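PDB 5BN3: V-type ATP synthase alpha chain from Nanoarchaeum equitans Kin4-M, which belongs to the ATP synthase alpha/beta family and combines a beta-barrel, a barrel-sandwich domain, a P-loop nucleotide-binding domain and a helical C-terminal region. Local coordinates for residues 123-128 with 151-156; 130-135 with 144-149; 250-255 with 322-327; 453-458 with 476-481; 481-486 with 539-544. All coordinates share one frame; numbering follows the deposited sequence.

Contact 1. Residues 123-128 with 151-156; sequences GDTIKG and EGKIEE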
# COMPACT_ATOMS: atom_id res chain seq x y z
N GLY A 123 -55.96 0.27 -42.50
CA GLY A 123 -55.42 -0.13 -43.79
C GLY A 123 -53.98 0.31 -44.01
O GLY A 123 -53.33 -0.15 -44.95
N ASP A 124 -53.50 1.21 -43.17
CA ASP A 124 -52.10 1.62 -43.22
C ASP A 124 -51.20 0.45 -42.82
O ASP A 124 -51.57 -0.36 -41.97
CB ASP A 124 -51.84 2.81 -42.29
CG ASP A 124 -52.33 4.12 -42.87
OD1 ASP A 124 -53.03 4.10 -43.90
OD2 ASP A 124 -52.01 5.18 -42.29
N THR A 125 -50.03 0.36 -43.45
CA THR A 125 -49.04 -0.63 -43.05
C THR A 125 -48.12 0.00 -42.00
O THR A 125 -47.73 1.17 -42.13
CB THR A 125 -48.21 -1.13 -44.25
OG1 THR A 125 -49.10 -1.51 -45.31
CG2 THR A 125 -47.37 -2.33 -43.85
N ILE A 126 -47.80 -0.76 -40.96
CA ILE A 126 -46.99 -0.23 -39.86
C ILE A 126 -45.77 -1.12 -39.62
O ILE A 126 -45.83 -2.34 -39.81
CB ILE A 126 -47.84 -0.07 -38.57
CG1 ILE A 126 -47.28 1.05 -37.69
CG2 ILE A 126 -47.96 -1.38 -37.79
CD1 ILE A 126 -48.12 1.32 -36.45
N LYS A 127 -44.65 -0.51 -39.25
CA LYS A 127 -43.45 -1.27 -38.89
C LYS A 127 -42.97 -0.90 -37.49
O LYS A 127 -43.45 0.07 -36.91
CB LYS A 127 -42.33 -1.08 -39.93
CG LYS A 127 -41.99 0.37 -40.25
CD LYS A 127 -41.05 0.48 -41.45
CE LYS A 127 -39.59 0.61 -41.03
NZ LYS A 127 -38.69 0.73 -42.21
N GLY A 128 -42.04 -1.68 -36.95
CA GLY A 128 -41.58 -1.50 -35.59
C GLY A 128 -41.08 -0.10 -35.28
O GLY A 128 -40.34 0.50 -36.07
N GLU A 151 -45.26 -5.46 -36.82
CA GLU A 151 -45.24 -5.03 -38.21
C GLU A 151 -46.48 -5.57 -38.90
O GLU A 151 -46.99 -6.63 -38.52
CB GLU A 151 -43.98 -5.55 -38.90
CG GLU A 151 -43.78 -5.09 -40.34
CD GLU A 151 -42.62 -5.79 -41.02
OE1 GLU A 151 -42.15 -6.82 -40.49
OE2 GLU A 151 -42.17 -5.31 -42.08
N GLY A 152 -46.98 -4.85 -39.89
CA GLY A 152 -48.13 -5.32 -40.65
C GLY A 152 -49.16 -4.25 -40.91
O GLY A 152 -48.89 -3.06 -40.76
N LYS A 153 -50.35 -4.68 -41.31
CA LYS A 153 -51.41 -3.75 -41.66
C LYS A 153 -52.33 -3.46 -40.48
O LYS A 153 -52.66 -4.35 -39.70
CB LYS A 153 -52.22 -4.29 -42.84
CG LYS A 153 -52.50 -3.25 -43.91
CD LYS A 153 -52.76 -3.89 -45.26
CE LYS A 153 -52.62 -2.88 -46.38
NZ LYS A 153 -52.82 -3.49 -47.72
N ILE A 154 -52.73 -2.20 -40.36
CA ILE A 154 -53.66 -1.80 -39.32
C ILE A 154 -55.07 -2.24 -39.70
O ILE A 154 -55.70 -1.66 -40.58
CB ILE A 154 -53.62 -0.28 -39.11
CG1 ILE A 154 -52.21 0.12 -38.65
CG2 ILE A 154 -54.65 0.15 -38.08
CD1 ILE A 154 -52.01 1.60 -38.56
N GLU A 155 -55.54 -3.29 -39.03
CA GLU A 155 -56.85 -3.85 -39.32
C GLU A 155 -57.93 -3.08 -38.56
O GLU A 155 -59.10 -3.09 -38.94
CB GLU A 155 -56.88 -5.33 -38.93
CG GLU A 155 -55.76 -6.15 -39.56
CD GLU A 155 -55.74 -7.59 -39.09
OE1 GLU A 155 -56.06 -7.84 -37.91
OE2 GLU A 155 -55.39 -8.48 -39.90
N GLU A 156 -57.51 -2.42 -37.49
CA GLU A 156 -58.41 -1.65 -36.64
C GLU A 156 -57.60 -0.65 -35.83
O GLU A 156 -56.53 -1.00 -35.31
CB GLU A 156 -59.16 -2.59 -35.70
CG GLU A 156 -60.61 -2.25 -35.50
CD GLU A 156 -61.48 -2.69 -36.65
OE1 GLU A 156 -61.22 -3.78 -37.22
OE2 GLU A 156 -62.43 -1.96 -37.00
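The flat groups that meet between Thr125-Ile126 and Gly152-Lys153 are main-chain peptides, hydrogen-bonded across the strands. Ile126 and Gly152 are the antiparallel hydrogen-bonded pair, with Ile126 N bonded to Gly152 O at 2.6 Å and Gly152 N to Ile126 O. Hydrogen bonds from Ile154 N to Asp124 O, at 2.7 Å, and from Gly123 N to Ile154 O extend the ladder. Flanking CA-H contacts, such as Thr125 CA to Gly152 O at 3.3 Å, share the same acceptors. One face of the ribbon carries Thr125 and Lys153, the exposed non-hydrogen-bonded pair; the extended lysine lays CE 3.2 Å from Gly123 O and 3.9 Å from Thr125 OG1. The other carries Ile126, which packs on Val146 and Val171. Beside it, Ile154 CD1 reaches Asp124 CB at 3.9 Å, while Asp124 OD2 is hydrogen-bonded to Lys121 N. This is an antiparallel ladder at the rim of a four-stranded sheet in the barrel-sandwich domain, strand 125-126 forming its edge within the chain.

Contact 2. Residues 130-135 with 144-149; sequences DIIGTV and IIVPPN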
# COMPACT_ATOMS: atom_id res chain seq x y z
N ASP A 130 -42.83 2.63 -35.14
CA ASP A 130 -43.66 3.68 -35.73
C ASP A 130 -44.56 4.35 -34.70
O ASP A 130 -45.04 3.71 -33.76
CB ASP A 130 -44.52 3.12 -36.87
CG ASP A 130 -43.73 2.89 -38.15
OD1 ASP A 130 -42.64 3.48 -38.29
OD2 ASP A 130 -44.21 2.13 -39.01
N ILE A 131 -44.79 5.65 -34.88
CA ILE A 131 -45.73 6.38 -34.03
C ILE A 131 -47.16 6.13 -34.51
O ILE A 131 -47.55 6.58 -35.59
CB ILE A 131 -45.43 7.90 -34.06
CG1 ILE A 131 -44.02 8.17 -33.55
CG2 ILE A 131 -46.45 8.65 -33.22
CD1 ILE A 131 -43.59 9.62 -33.67
N ILE A 132 -47.94 5.41 -33.70
CA ILE A 132 -49.30 5.06 -34.07
C ILE A 132 -50.29 6.13 -33.63
O ILE A 132 -51.42 6.21 -34.13
CB ILE A 132 -49.69 3.67 -33.51
CG1 ILE A 132 -50.93 3.11 -34.23
CG2 ILE A 132 -49.91 3.73 -32.00
CD1 ILE A 132 -51.24 1.68 -33.87
N GLY A 133 -49.86 6.97 -32.69
CA GLY A 133 -50.69 8.06 -32.19
C GLY A 133 -50.03 8.81 -31.04
O GLY A 133 -48.90 8.51 -30.67
N THR A 134 -50.75 9.78 -30.48
CA THR A 134 -50.21 10.57 -29.37
C THR A 134 -51.16 10.62 -28.17
O THR A 134 -52.38 10.49 -28.32
CB THR A 134 -49.86 12.01 -29.79
OG1 THR A 134 -51.02 12.66 -30.31
CG2 THR A 134 -48.77 12.02 -30.84
N VAL A 135 -50.58 10.80 -26.98
CA VAL A 135 -51.35 10.99 -25.76
C VAL A 135 -50.83 12.22 -25.02
O VAL A 135 -49.63 12.34 -24.78
CB VAL A 135 -51.23 9.76 -24.83
CG1 VAL A 135 -51.82 10.06 -23.47
CG2 VAL A 135 -51.92 8.56 -25.44
N ILE A 144 -47.01 7.34 -28.86
CA ILE A 144 -47.21 5.91 -28.72
C ILE A 144 -46.50 5.19 -29.86
O ILE A 144 -47.00 5.16 -30.99
CB ILE A 144 -48.71 5.54 -28.70
CG1 ILE A 144 -49.46 6.43 -27.70
CG2 ILE A 144 -48.90 4.07 -28.37
CD1 ILE A 144 -48.91 6.35 -26.28
N ILE A 145 -45.33 4.64 -29.56
CA ILE A 145 -44.57 3.91 -30.56
C ILE A 145 -44.80 2.41 -30.39
O ILE A 145 -44.69 1.88 -29.28
CB ILE A 145 -43.06 4.24 -30.48
CG1 ILE A 145 -42.55 4.11 -29.04
CG2 ILE A 145 -42.80 5.65 -31.00
CD1 ILE A 145 -41.05 4.29 -28.92
N VAL A 146 -45.14 1.74 -31.49
CA VAL A 146 -45.37 0.31 -31.46
C VAL A 146 -44.05 -0.41 -31.19
O VAL A 146 -42.99 0.11 -31.54
CB VAL A 146 -45.99 -0.18 -32.79
CG1 VAL A 146 -47.32 0.51 -33.04
CG2 VAL A 146 -45.05 0.07 -33.95
N PRO A 147 -44.11 -1.58 -30.53
CA PRO A 147 -42.89 -2.33 -30.21
C PRO A 147 -42.05 -2.60 -31.45
O PRO A 147 -42.62 -2.73 -32.54
CB PRO A 147 -43.43 -3.64 -29.64
CG PRO A 147 -44.77 -3.30 -29.10
CD PRO A 147 -45.32 -2.25 -30.02
N PRO A 148 -40.72 -2.68 -31.29
CA PRO A 148 -39.81 -2.92 -32.42
C PRO A 148 -40.15 -4.19 -33.22
O PRO A 148 -39.82 -4.25 -34.41
CB PRO A 148 -38.45 -3.08 -31.74
CG PRO A 148 -38.55 -2.24 -30.52
CD PRO A 148 -39.98 -2.38 -30.05
N ASN A 149 -40.80 -5.16 -32.59
CA ASN A 149 -41.09 -6.43 -33.26
C ASN A 149 -42.45 -6.52 -33.96
O ASN A 149 -42.73 -7.52 -34.63
CB ASN A 149 -40.89 -7.62 -32.31
CG ASN A 149 -41.91 -7.67 -31.18
OD1 ASN A 149 -42.85 -6.88 -31.13
ND2 ASN A 149 -41.72 -8.61 -30.26
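Ile144 fits between Ile132 and Val135, its two branches filling separate hollows. Its CG2 meets Ile132 CG2 at 3.8 Å, whereas CD1, turned by a chi2 of -57°, nudges Val135 CG2, also at 3.8 Å. Gly133 has no side chain between these two residues, and Gly133 O lies 3.6 Å from Ile144 CB. Ile132 and Val146 cross at about a right angle, Val146 CG1 resting 4.0 Å from Ile132 CB. The other valine methyl, CG2, stands between backbone N and carbonyl carbon and presses on Asp130 N at 3.6 Å. On the opposite face of the ribbon, Ile131 CG1 touches Ile145 CG2, and both isoleucines go on to pack against Asn367. The main-chain hydrogen bonds Ile132 N to Ile144 O, at 2.9 Å, and Val146 N to Asp130 O hold the strands together. Phe116 of strand 114-118 covers Ile132 and Ile144, and Ile126 packs on Ile132. The pair forms the open end of the antiparallel beta hairpin 131-137/140-145, at one side of a four-stranded sheet in the barrel-sandwich domain.

Contact 3. Residues 250-255 with 322-327; sequences CGERGN and TSRWAE
Glu252 and Arg324 supply the polar link, a salt bridge made through the arginine NE and not through its terminal nitrogens. Glu252 OE2 lies 3.0 Å from Arg324 NE, near the guanidinium plane, and the N-H points at it with an angle of 160°. The oxygen is met on its syn side, with the carboxylate and guanidinium planes turned 32° apart. Both chains are bent at chi2, which for Arg324 (-52°) folds CD back toward Gly251 and the glutamate. The Glu252 side chain is also about 4 Å from a bound magnesium ion.

Van der Waals contacts press the arginine stem against backbone. Arg324 CG sits 3.2 Å from Cys250 O and 3.5 Å from Gly251 O; Arg324 CB lies 3.9 Å from Gly251 CA, where a CB on the glycine would collide with it. Cys250 SG, anti to its backbone N, reaches Trp325 CB at 3.9 Å.

Gly251 O is hydrogen-bonded to Tyr256 OH of the NEQ263 chain, which places this site at a subunit interface. Within the chain, the neighbouring parallel strands 244-250 and 314-320 of the P-loop NTPase core lead into helices 254-263 and 322-335, and the contact joins the turn of one to the first turn of the other, with helix 293-309 packed on Cys250 and Trp325.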
# COMPACT_ATOMS: atom_id res chain seq x y z
N CYS A 250 -29.45 6.20 -7.12
CA CYS A 250 -28.89 4.87 -6.96
C CYS A 250 -28.09 4.76 -5.66
O CYS A 250 -26.94 5.18 -5.60
CB CYS A 250 -28.00 4.52 -8.16
SG CYS A 250 -27.27 2.87 -8.13
N GLY A 251 -28.72 4.22 -4.62
CA GLY A 251 -28.06 3.96 -3.36
C GLY A 251 -27.69 5.20 -2.55
O GLY A 251 -26.73 5.16 -1.78
N GLU A 252 -28.46 6.27 -2.71
CA GLU A 252 -28.21 7.51 -1.96
C GLU A 252 -29.30 7.81 -0.93
O GLU A 252 -30.07 6.92 -0.56
CB GLU A 252 -28.02 8.70 -2.91
CG GLU A 252 -26.76 8.61 -3.76
CD GLU A 252 -25.49 8.65 -2.93
OE1 GLU A 252 -25.42 9.44 -1.97
OE2 GLU A 252 -24.55 7.88 -3.24
N ARG A 253 -29.36 9.06 -0.47
CA ARG A 253 -30.25 9.44 0.63
C ARG A 253 -31.73 9.54 0.23
O ARG A 253 -32.06 10.06 -0.84
CB ARG A 253 -29.81 10.76 1.27
CG ARG A 253 -28.39 10.72 1.85
CD ARG A 253 -27.98 12.06 2.45
NE ARG A 253 -26.58 12.05 2.86
CZ ARG A 253 -25.56 12.40 2.07
NH1 ARG A 253 -25.80 12.81 0.83
NH2 ARG A 253 -24.32 12.36 2.52
N GLY A 254 -32.60 9.05 1.10
CA GLY A 254 -34.03 9.13 0.88
C GLY A 254 -34.52 10.57 0.82
O GLY A 254 -35.37 10.91 -0.00
N ASN A 255 -33.96 11.41 1.69
CA ASN A 255 -34.33 12.82 1.74
C ASN A 255 -34.06 13.57 0.43
O ASN A 255 -34.73 14.57 0.14
CB ASN A 255 -33.62 13.52 2.90
CG ASN A 255 -34.35 13.37 4.21
OD1 ASN A 255 -35.58 13.23 4.24
ND2 ASN A 255 -33.61 13.41 5.31
N THR A 322 -23.14 6.08 -9.30
CA THR A 322 -22.74 4.83 -9.95
C THR A 322 -21.84 3.95 -9.09
O THR A 322 -21.75 2.74 -9.30
CB THR A 322 -22.06 5.07 -11.31
OG1 THR A 322 -20.86 5.84 -11.12
CG2 THR A 322 -23.00 5.82 -12.24
N SER A 323 -21.16 4.55 -8.12
CA SER A 323 -20.34 3.79 -7.18
C SER A 323 -21.15 2.81 -6.34
O SER A 323 -20.65 1.76 -5.94
CB SER A 323 -19.56 4.74 -6.27
OG SER A 323 -18.74 5.61 -7.02
N ARG A 324 -22.42 3.14 -6.09
CA ARG A 324 -23.28 2.28 -5.28
C ARG A 324 -23.68 1.03 -6.07
O ARG A 324 -23.85 -0.05 -5.50
CB ARG A 324 -24.53 3.04 -4.83
CG ARG A 324 -24.24 4.39 -4.17
CD ARG A 324 -23.22 4.25 -3.05
NE ARG A 324 -22.82 5.55 -2.54
CZ ARG A 324 -21.61 5.82 -2.05
NH1 ARG A 324 -20.68 4.88 -2.00
NH2 ARG A 324 -21.33 7.04 -1.61
N TRP A 325 -23.83 1.20 -7.38
CA TRP A 325 -24.08 0.09 -8.29
C TRP A 325 -22.85 -0.81 -8.33
O TRP A 325 -22.97 -2.03 -8.31
CB TRP A 325 -24.41 0.64 -9.69
CG TRP A 325 -24.43 -0.38 -10.81
CD1 TRP A 325 -24.73 -1.71 -10.71
CD2 TRP A 325 -24.11 -0.14 -12.19
NE1 TRP A 325 -24.63 -2.30 -11.95
CE2 TRP A 325 -24.25 -1.36 -12.87
CE3 TRP A 325 -23.73 1.00 -12.92
CZ2 TRP A 325 -24.02 -1.49 -14.24
CZ3 TRP A 325 -23.50 0.87 -14.28
CH2 TRP A 325 -23.65 -0.36 -14.92
N ALA A 326 -21.68 -0.19 -8.35
CA ALA A 326 -20.43 -0.95 -8.31
C ALA A 326 -20.31 -1.76 -7.02
O ALA A 326 -19.82 -2.89 -7.04
CB ALA A 326 -19.25 -0.02 -8.47
N GLU A 327 -20.75 -1.18 -5.91
CA GLU A 327 -20.75 -1.90 -4.63
C GLU A 327 -21.66 -3.12 -4.68
O GLU A 327 -21.34 -4.17 -4.12
CB GLU A 327 -21.19 -0.99 -3.48
CG GLU A 327 -21.27 -1.70 -2.13
CD GLU A 327 -22.02 -0.92 -1.08
OE1 GLU A 327 -22.42 0.23 -1.35
OE2 GLU A 327 -22.21 -1.45 0.04

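Contact 4. Residues 453-458 with 476-481; sequences KRESEL and IYLHMG
Arg454 and Tyr477 meet where helices 441-458 and 472-489 of the helical C-terminal domain pack; the axes of the short segments approach to 8.7 Å at a signed crossing angle of -124°. The main aromatic interaction is CH-pi: Arg454 CG stands 3.6 Å from the centroid of the Tyr477 ring, almost straight above its centre. The arginine chain then bends at chi2 (77°), and its guanidinium is inclined to the ring instead of stacking on it. Tyr517 of helix 503-523 also touches Tyr477.

Apolar contacts fill the next turn. Leu458 CD1 comes against Tyr477 CB at 4.0 Å, while its CB faces Leu478 CD2 at 4.1 Å. That same leucine methyl also rests on the Glu455 stem, its CD2 being 3.9 Å from Glu455 CG, so the end of Leu478 is set between two residues of the facing helix.

The polar part belongs to Glu455, a buried side chain whose CG is anti to its backbone N and whose extended chain crosses the gap to Gly481. Its charge is met by a salt bridge from OE2 to Arg485, one turn further along the second helix. Gly481 leaves room for this carboxylate, since a CB there would clash with Glu455 CD; as it is, Glu455 OE1 lies 3.7 Å from Gly481 CA.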
# COMPACT_ATOMS: atom_id res chain seq x y z
N LYS A 453 -5.08 29.37 -15.39
CA LYS A 453 -3.84 28.59 -15.39
C LYS A 453 -2.68 29.43 -14.87
O LYS A 453 -1.89 28.96 -14.05
CB LYS A 453 -3.53 28.07 -16.80
CG LYS A 453 -2.18 27.38 -16.94
CD LYS A 453 -2.07 26.14 -16.06
CE LYS A 453 -0.76 25.40 -16.31
NZ LYS A 453 -0.66 24.14 -15.51
N ARG A 454 -2.59 30.67 -15.34
CA ARG A 454 -1.52 31.58 -14.92
C ARG A 454 -1.62 31.90 -13.44
O ARG A 454 -0.61 31.93 -12.73
CB ARG A 454 -1.54 32.86 -15.75
CG ARG A 454 -0.33 33.77 -15.54
CD ARG A 454 0.89 33.24 -16.28
NE ARG A 454 2.13 33.91 -15.88
CZ ARG A 454 3.03 33.37 -15.07
NH1 ARG A 454 2.84 32.15 -14.59
NH2 ARG A 454 4.13 34.04 -14.76
N GLU A 455 -2.84 32.13 -12.96
CA GLU A 455 -3.08 32.34 -11.54
C GLU A 455 -2.62 31.14 -10.73
O GLU A 455 -2.02 31.28 -9.67
CB GLU A 455 -4.57 32.61 -11.27
CG GLU A 455 -4.92 32.75 -9.79
CD GLU A 455 -6.41 32.94 -9.55
OE1 GLU A 455 -7.22 32.16 -10.10
OE2 GLU A 455 -6.77 33.87 -8.79
N SER A 456 -2.89 29.94 -11.25
CA SER A 456 -2.48 28.71 -10.60
C SER A 456 -0.96 28.61 -10.50
O SER A 456 -0.42 28.22 -9.45
CB SER A 456 -3.03 27.51 -11.37
OG SER A 456 -2.60 26.29 -10.78
N GLU A 457 -0.27 28.97 -11.58
CA GLU A 457 1.19 28.97 -11.60
C GLU A 457 1.76 29.93 -10.56
O GLU A 457 2.84 29.70 -10.01
CB GLU A 457 1.71 29.37 -12.99
CG GLU A 457 1.36 28.40 -14.11
CD GLU A 457 1.71 28.96 -15.48
OE1 GLU A 457 2.21 30.10 -15.55
OE2 GLU A 457 1.49 28.25 -16.48
N LEU A 458 1.03 31.01 -10.29
CA LEU A 458 1.51 32.09 -9.43
C LEU A 458 1.31 31.84 -7.93
O LEU A 458 2.04 32.39 -7.10
CB LEU A 458 0.86 33.42 -9.82
CG LEU A 458 1.29 34.04 -11.16
CD1 LEU A 458 0.45 35.25 -11.50
CD2 LEU A 458 2.75 34.43 -11.10
N ILE A 476 -2.22 41.18 -11.85
CA ILE A 476 -3.42 41.31 -12.67
C ILE A 476 -4.08 39.96 -12.93
O ILE A 476 -5.29 39.88 -13.14
CB ILE A 476 -3.13 42.04 -14.02
CG1 ILE A 476 -4.44 42.43 -14.72
CG2 ILE A 476 -2.24 41.20 -14.92
CD1 ILE A 476 -4.28 42.79 -16.19
N TYR A 477 -3.29 38.89 -12.89
CA TYR A 477 -3.83 37.55 -13.10
C TYR A 477 -4.57 37.05 -11.86
O TYR A 477 -5.56 36.33 -11.96
CB TYR A 477 -2.72 36.57 -13.51
CG TYR A 477 -2.22 36.80 -14.91
CD1 TYR A 477 -3.00 36.46 -16.01
CD2 TYR A 477 -0.98 37.36 -15.15
CE1 TYR A 477 -2.56 36.66 -17.30
CE2 TYR A 477 -0.52 37.58 -16.44
CZ TYR A 477 -1.32 37.22 -17.51
OH TYR A 477 -0.89 37.43 -18.80
N LEU A 478 -4.09 37.46 -10.68
CA LEU A 478 -4.77 37.16 -9.43
C LEU A 478 -6.06 37.97 -9.35
O LEU A 478 -7.06 37.52 -8.78
CB LEU A 478 -3.87 37.48 -8.24
CG LEU A 478 -2.44 36.94 -8.32
CD1 LEU A 478 -1.64 37.29 -7.07
CD2 LEU A 478 -2.45 35.43 -8.53
N HIS A 479 -6.03 39.17 -9.92
CA HIS A 479 -7.18 40.06 -9.94
C HIS A 479 -8.28 39.50 -10.84
O HIS A 479 -9.42 39.34 -10.42
CB HIS A 479 -6.76 41.44 -10.42
CG HIS A 479 -7.83 42.48 -10.31
ND1 HIS A 479 -8.41 42.83 -9.11
CD2 HIS A 479 -8.43 43.26 -11.25
CE1 HIS A 479 -9.32 43.76 -9.31
NE2 HIS A 479 -9.34 44.04 -10.61
N MET A 480 -7.92 39.22 -12.09
CA MET A 480 -8.88 38.69 -13.07
C MET A 480 -9.33 37.28 -12.72
O MET A 480 -10.48 36.91 -12.96
CB MET A 480 -8.27 38.70 -14.47
CG MET A 480 -7.92 40.08 -15.00
SD MET A 480 -9.33 41.20 -14.98
CE MET A 480 -10.50 40.28 -15.98
N GLY A 481 -8.41 36.49 -12.16
CA GLY A 481 -8.72 35.13 -11.74
C GLY A 481 -9.80 35.12 -10.68
O GLY A 481 -10.71 34.29 -10.72

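Contact 5. Residues 481-486 with 539-544; sequences GRIIRE and EKIIKL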
# COMPACT_ATOMS: atom_id res chain seq x y z
N GLY A 481 -8.41 36.49 -12.16
CA GLY A 481 -8.72 35.13 -11.74
C GLY A 481 -9.80 35.12 -10.68
O GLY A 481 -10.71 34.29 -10.72
N ARG A 482 -9.69 36.04 -9.73
CA ARG A 482 -10.69 36.18 -8.67
C ARG A 482 -12.06 36.55 -9.25
O ARG A 482 -13.09 36.05 -8.79
CB ARG A 482 -10.25 37.23 -7.64
CG ARG A 482 -11.30 37.53 -6.58
CD ARG A 482 -10.81 38.57 -5.56
NE ARG A 482 -11.84 38.88 -4.57
CZ ARG A 482 -12.63 39.95 -4.61
NH1 ARG A 482 -12.51 40.82 -5.60
NH2 ARG A 482 -13.54 40.15 -3.67
N ILE A 483 -12.06 37.43 -10.25
CA ILE A 483 -13.29 37.87 -10.90
C ILE A 483 -13.97 36.72 -11.64
O ILE A 483 -15.19 36.55 -11.56
CB ILE A 483 -13.02 39.02 -11.89
CG1 ILE A 483 -12.47 40.24 -11.15
CG2 ILE A 483 -14.29 39.40 -12.64
CD1 ILE A 483 -12.16 41.41 -12.07
N ILE A 484 -13.18 35.93 -12.35
CA ILE A 484 -13.69 34.78 -13.09
C ILE A 484 -14.24 33.72 -12.12
O ILE A 484 -15.31 33.16 -12.35
CB ILE A 484 -12.61 34.17 -14.00
CG1 ILE A 484 -12.25 35.16 -15.12
CG2 ILE A 484 -13.07 32.85 -14.60
CD1 ILE A 484 -10.93 34.86 -15.82
N ARG A 485 -13.50 33.45 -11.05
CA ARG A 485 -13.91 32.47 -10.06
C ARG A 485 -15.16 32.90 -9.29
O ARG A 485 -16.13 32.14 -9.20
CB ARG A 485 -12.77 32.16 -9.08
CG ARG A 485 -11.67 31.28 -9.68
CD ARG A 485 -10.59 30.93 -8.65
NE ARG A 485 -9.72 32.06 -8.34
CZ ARG A 485 -9.83 32.82 -7.26
NH1 ARG A 485 -10.79 32.57 -6.37
NH2 ARG A 485 -8.99 33.82 -7.06
N GLU A 486 -15.15 34.11 -8.75
CA GLU A 486 -16.25 34.58 -7.90
C GLU A 486 -17.44 35.14 -8.68
O GLU A 486 -18.56 35.19 -8.15
CB GLU A 486 -15.75 35.63 -6.89
CG GLU A 486 -14.78 35.09 -5.85
CD GLU A 486 -14.35 36.14 -4.84
OE1 GLU A 486 -14.80 37.30 -4.96
OE2 GLU A 486 -13.57 35.81 -3.93
N GLU A 539 -15.71 44.57 -8.03
CA GLU A 539 -16.69 44.12 -7.04
C GLU A 539 -18.13 44.21 -7.56
O GLU A 539 -19.00 43.46 -7.12
CB GLU A 539 -16.54 44.91 -5.73
CG GLU A 539 -15.21 44.72 -5.01
CD GLU A 539 -15.03 43.33 -4.42
OE1 GLU A 539 -15.93 42.48 -4.56
OE2 GLU A 539 -13.96 43.08 -3.81
N LYS A 540 -18.37 45.13 -8.49
CA LYS A 540 -19.69 45.26 -9.10
C LYS A 540 -19.96 44.12 -10.08
O LYS A 540 -21.07 43.59 -10.14
CB LYS A 540 -19.83 46.60 -9.82
CG LYS A 540 -19.76 47.81 -8.90
CD LYS A 540 -20.65 47.61 -7.69
CE LYS A 540 -19.88 47.84 -6.40
NZ LYS A 540 -20.56 47.22 -5.23
N ILE A 541 -18.93 43.74 -10.83
CA ILE A 541 -19.02 42.62 -11.77
C ILE A 541 -19.28 41.30 -11.04
O ILE A 541 -20.09 40.49 -11.48
CB ILE A 541 -17.73 42.51 -12.62
CG1 ILE A 541 -17.55 43.76 -13.49
CG2 ILE A 541 -17.76 41.27 -13.50
CD1 ILE A 541 -16.32 43.73 -14.36
N ILE A 542 -18.58 41.11 -9.92
CA ILE A 542 -18.71 39.90 -9.11
C ILE A 542 -20.14 39.71 -8.57
O ILE A 542 -20.61 38.57 -8.43
CB ILE A 542 -17.65 39.89 -7.97
CG1 ILE A 542 -16.26 39.65 -8.56
CG2 ILE A 542 -17.96 38.84 -6.93
CD1 ILE A 542 -15.13 39.73 -7.54
N LYS A 543 -20.83 40.81 -8.29
CA LYS A 543 -22.18 40.76 -7.74
C LYS A 543 -23.27 40.61 -8.80
O LYS A 543 -24.44 40.40 -8.47
CB LYS A 543 -22.45 42.02 -6.90
CG LYS A 543 -21.57 42.15 -5.67
CD LYS A 543 -21.63 43.57 -5.11
CE LYS A 543 -23.05 43.99 -4.79
NZ LYS A 543 -23.12 45.39 -4.29
N LEU A 544 -22.89 40.70 -10.07
CA LEU A 544 -23.83 40.67 -11.19
C LEU A 544 -24.75 39.44 -11.20
O LEU A 544 -25.96 39.57 -11.38
CB LEU A 544 -23.08 40.74 -12.53
CG LEU A 544 -22.67 42.12 -13.05
CD1 LEU A 544 -21.78 41.98 -14.27
CD2 LEU A 544 -23.90 42.92 -13.40
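Ile542 wedges against Arg482, Ile483 and Glu486, joining helix 537-542 to helix 472-489 in a helical bundle near the C terminus. The inner part is apolar and the more buried. Ile542 buries the largest area in the contact, its CG1 lying 4.2 Å from Ile483 CA and its CG2 3.9 Å from Glu486 CB. Deeper in, Ile483 CG2 and Ile541 CG2 touch at 4.0 Å, with Tyr516 of helix 503-523 packed on both isoleucines. The outer part is polar and partly exposed. There Arg482, extended from CG to NE, crosses Glu539 at about a right angle, the guanidinium and carboxylate planes 70° apart. Arg482 NH2 gives Glu539 OE2 a hydrogen bond of 3.0 Å, tilted from the guanidinium plane, and two further N-H contacts to the carboxylate are weak. Glu486 makes the third member of this salt-bridge network by charge alone: its OE1 lies above the guanidinium, toward the rim, and no N-H points at it. Ile542 CD1 lies over the same face of the guanidinium as Glu486 OE1, stopping 3.4 Å from Arg482 NH1 and 3.6 Å from Glu486 OE1.

In the fold
From the N terminus, contact 1 closes a loop of 22 residues within the barrel-sandwich domain, and contact 2, a hairpin with eight residues between its segments, lies wholly inside that loop. The two touch, tying the two four-stranded sheets together. Contact 3 follows in series, its centre about 34 Å from that of contact 2; it closes 66 residues and links two strand-to-helix connections in the nucleotide-binding domain. Contacts 4 and 5, again in series, close 17 and 52 residues. They share Gly481 and helix 472-489, which thereby joins helix 441-458 to helix 537-542, and the Glu455-Arg485 salt bridge ties them. Contacts 1 and 2 lie on the opposite side of the chain's centre from this pair.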